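Local coordinates for protein virulence factor (Pectobacterium carotovorum, PDB 2W3Y) that is a virulence factor of a Drosophila pathogen, is S-palmitoylated and binds to lipid vesicles, at residues A[40-45]-A[92-97]. Sequence-based numbering, arbitrary orientation.
Sequences GAVQYQ and DIWKEV
Trp94 reaches out from helix 91-105 and sets the six-membered end of its indole against Val42 and Tyr44 of strand 40-49. Both methyls of Val42 meet the far end of the indole: Val42 CG2 lies 3.9 Å from Trp94 CZ2, and Val42 CG1 lies 4.0 Å from Trp94 CH2. With CG1 anti to the backbone N (chi1 -176°), the valine spreads its methyls along neighbouring ring atoms. CG1 also sits 3.8 Å above the plane of the Tyr44 ring, toward its rim. Tyr44 crosses the tryptophan side chain at about a right angle; its OH comes to 4.1 Å from Trp94 CH2, near the indole plane at the ring edge.

No hydrogen bond joins the two segments. The polar atoms of both aromatic side chains are satisfied by other parts of the chain: Tyr44 OH by Ser75 OG, on helix 57-81, and Val33 O, Trp94 NE1 by Lys88 O just ahead of its own helix.

The CA atoms of Val42 and Trp94 are 10.9 Å apart, and the gap is bridged by the indole from one side and the valine methyls from the other. The bound palmitic acid lies about 11 Å from the Val42 side chain, so this is core packing and not the lipid site. In this new fold, helix 91-105 thus meets the mixed sheet through buried van der Waals contact, while the hydrogen bonds at OH and NE1 probably fix how the two aromatic side chains are turned.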
ATOM      1  N   GLY A  40     -12.429   7.744  -8.084  1.00 21.12           N
ATOM      2  CA  GLY A  40     -11.641   6.569  -7.750  1.00 19.98           C
ATOM      3  C   GLY A  40     -11.304   6.511  -6.266  1.00 19.35           C
ATOM      4  O   GLY A  40     -11.649   7.406  -5.499  1.00 18.56           O
ATOM      5  N   ALA A  41     -10.632   5.442  -5.856  1.00 19.16           N
ATOM      6  CA  ALA A  41     -10.294   5.278  -4.451  1.00 18.77           C
ATOM      7  C   ALA A  41      -8.830   4.849  -4.326  1.00 18.32           C
ATOM      8  O   ALA A  41      -8.323   4.141  -5.192  1.00 18.62           O
ATOM      9  CB  ALA A  41     -11.213   4.231  -3.810  1.00 17.98           C
ATOM     10  N   VAL A  42      -8.165   5.278  -3.256  1.00 18.28           N
ATOM     11  CA  VAL A  42      -6.843   4.767  -2.890  1.00 18.51           C
ATOM     12  C   VAL A  42      -6.994   4.188  -1.493  1.00 18.49           C
ATOM     13  O   VAL A  42      -7.364   4.913  -0.573  1.00 18.06           O
ATOM     14  CB  VAL A  42      -5.766   5.895  -2.805  1.00 19.76           C
ATOM     15  CG1 VAL A  42      -4.394   5.288  -2.513  1.00 18.82           C
ATOM     16  CG2 VAL A  42      -5.752   6.743  -4.063  1.00 20.86           C
ATOM     17  N   GLN A  43      -6.698   2.900  -1.345  1.00 18.51           N
ATOM     18  CA  GLN A  43      -6.798   2.208  -0.082  1.00 19.74           C
ATOM     19  C   GLN A  43      -5.420   2.339   0.581  1.00 18.93           C
ATOM     20  O   GLN A  43      -4.477   1.760   0.121  1.00 19.34           O
ATOM     21  CB  GLN A  43      -7.133   0.737  -0.374  1.00 19.57           C
ATOM     22  CG  GLN A  43      -7.741  -0.024   0.749  1.00 24.11           C
ATOM     23  CD  GLN A  43      -9.227   0.108   0.755  1.00 26.79           C
ATOM     24  OE1 GLN A  43      -9.927  -0.476  -0.094  1.00 24.80           O
ATOM     25  NE2 GLN A  43      -9.736   0.897   1.707  1.00 26.10           N
ATOM     26  N   TYR A  44      -5.306   3.138   1.634  1.00 19.72           N
ATOM     27  CA  TYR A  44      -4.030   3.299   2.347  1.00 19.63           C
ATOM     28  C   TYR A  44      -3.898   2.249   3.444  1.00 20.28           C
ATOM     29  O   TYR A  44      -4.742   2.188   4.328  1.00 20.90           O
ATOM     30  CB  TYR A  44      -3.938   4.702   2.948  1.00 19.44           C
ATOM     31  CG  TYR A  44      -3.863   5.830   1.948  1.00 19.30           C
ATOM     32  CD1 TYR A  44      -2.679   6.074   1.225  1.00 19.30           C
ATOM     33  CD2 TYR A  44      -4.949   6.673   1.744  1.00 17.98           C
ATOM     34  CE1 TYR A  44      -2.586   7.121   0.327  1.00 18.77           C
ATOM     35  CE2 TYR A  44      -4.866   7.739   0.818  1.00 20.78           C
ATOM     36  CZ  TYR A  44      -3.681   7.932   0.118  1.00 19.15           C
ATOM     37  OH  TYR A  44      -3.573   8.969  -0.764  1.00 19.82           O
ATOM     38  N   GLN A  45      -2.862   1.406   3.396  1.00 20.10           N
ATOM     39  CA  GLN A  45      -2.787   0.267   4.329  1.00 19.86           C
ATOM     40  C   GLN A  45      -1.379   0.008   4.896  1.00 20.72           C
ATOM     41  O   GLN A  45      -0.371   0.314   4.258  1.00 21.03           O
ATOM     42  CB  GLN A  45      -3.284  -1.028   3.655  1.00 18.68           C
ATOM     43  CG  GLN A  45      -4.567  -0.875   2.851  1.00 19.02           C
ATOM     44  CD  GLN A  45      -5.806  -1.125   3.682  1.00 18.94           C
ATOM     45  OE1 GLN A  45      -6.116  -2.275   3.992  1.00 21.66           O
ATOM     46  NE2 GLN A  45      -6.513  -0.057   4.061  1.00 17.84           N
ATOM     47  N   ASP A  92      -0.514   5.202 -13.719  1.00 26.27           N
ATOM     48  CA  ASP A  92       0.733   5.547 -14.404  1.00 27.81           C
ATOM     49  C   ASP A  92       1.471   6.721 -13.742  1.00 26.34           C
ATOM     50  O   ASP A  92       2.691   6.757 -13.749  1.00 26.81           O
ATOM     51  CB  ASP A  92       0.517   5.764 -15.912  1.00 28.87           C
ATOM     52  CG  ASP A  92       0.327   4.436 -16.684  1.00 33.83           C
ATOM     53  OD1 ASP A  92      -0.462   4.425 -17.669  1.00 39.61           O
ATOM     54  OD2 ASP A  92       0.965   3.402 -16.325  1.00 39.31           O
ATOM     55  N   ILE A  93       0.734   7.662 -13.155  1.00 25.91           N
ATOM     56  CA  ILE A  93       1.347   8.780 -12.399  1.00 24.43           C
ATOM     57  C   ILE A  93       1.974   8.331 -11.066  1.00 23.52           C
ATOM     58  O   ILE A  93       3.078   8.779 -10.701  1.00 23.37           O
ATOM     59  CB  ILE A  93       0.347   9.935 -12.194  1.00 25.09           C
ATOM     60  CG1 ILE A  93      -0.096  10.499 -13.559  1.00 25.70           C
ATOM     61  CG2 ILE A  93       0.948  11.017 -11.292  1.00 24.97           C
ATOM     62  CD1 ILE A  93      -1.289  11.434 -13.497  1.00 28.01           C
ATOM     63  N   TRP A  94       1.269   7.453 -10.348  1.00 23.05           N
ATOM     64  CA  TRP A  94       1.820   6.743  -9.173  1.00 22.58           C
ATOM     65  C   TRP A  94       3.089   5.947  -9.514  1.00 23.51           C
ATOM     66  O   TRP A  94       4.066   5.949  -8.758  1.00 22.84           O
ATOM     67  CB  TRP A  94       0.753   5.805  -8.563  1.00 22.06           C
ATOM     68  CG  TRP A  94      -0.383   6.532  -7.871  1.00 20.67           C
ATOM     69  CD1 TRP A  94      -1.481   7.094  -8.465  1.00 20.70           C
ATOM     70  CD2 TRP A  94      -0.530   6.765  -6.460  1.00 21.00           C
ATOM     71  NE1 TRP A  94      -2.293   7.671  -7.511  1.00 22.02           N
ATOM     72  CE2 TRP A  94      -1.733   7.486  -6.275  1.00 21.50           C
ATOM     73  CE3 TRP A  94       0.248   6.447  -5.336  1.00 21.24           C
ATOM     74  CZ2 TRP A  94      -2.186   7.896  -5.002  1.00 20.46           C
ATOM     75  CZ3 TRP A  94      -0.200   6.850  -4.074  1.00 20.95           C
ATOM     76  CH2 TRP A  94      -1.412   7.561  -3.922  1.00 20.70           C
ATOM     77  N   LYS A  95       3.077   5.252 -10.657  1.00 24.21           N
ATOM     78  CA  LYS A  95       4.261   4.510 -11.086  1.00 26.06           C
ATOM     79  C   LYS A  95       5.468   5.431 -11.393  1.00 25.86           C
ATOM     80  O   LYS A  95       6.596   5.132 -10.985  1.00 26.45           O
ATOM     81  CB  LYS A  95       3.927   3.588 -12.267  1.00 26.05           C
ATOM     82  CG  LYS A  95       5.088   2.690 -12.714  1.00 28.30           C
ATOM     83  CD  LYS A  95       4.662   1.740 -13.837  1.00 28.87           C
ATOM     84  CE  LYS A  95       4.502   2.473 -15.163  1.00 34.00           C
ATOM     85  NZ  LYS A  95       4.030   1.566 -16.277  1.00 38.38           N
ATOM     86  N   GLU A  96       5.225   6.541 -12.092  1.00 26.77           N
ATOM     87  CA  GLU A  96       6.280   7.540 -12.395  1.00 26.96           C
ATOM     88  C   GLU A  96       6.976   8.046 -11.118  1.00 26.61           C
ATOM     89  O   GLU A  96       8.209   8.155 -11.063  1.00 26.92           O
ATOM     90  CB  GLU A  96       5.683   8.713 -13.196  1.00 27.04           C
ATOM     91  CG  GLU A  96       6.648   9.895 -13.536  1.00 29.20           C
ATOM     92  CD  GLU A  96       7.552   9.640 -14.746  1.00 35.34           C
ATOM     93  OE1 GLU A  96       7.584   8.487 -15.260  1.00 38.37           O
ATOM     94  OE2 GLU A  96       8.228  10.602 -15.192  1.00 36.38           O
ATOM     95  N   VAL A  97       6.181   8.316 -10.086  1.00 26.08           N
ATOM     96  CA  VAL A  97       6.685   8.873  -8.819  1.00 25.27           C
ATOM     97  C   VAL A  97       7.440   7.806  -8.006  1.00 25.79           C
ATOM     98  O   VAL A  97       8.513   8.085  -7.447  1.00 25.10           O
ATOM     99  CB  VAL A  97       5.533   9.546  -8.007  1.00 25.49           C
ATOM    100  CG1 VAL A  97       5.951   9.850  -6.567  1.00 24.36           C
ATOM    101  CG2 VAL A  97       5.029  10.841  -8.715  1.00 25.22           C
TER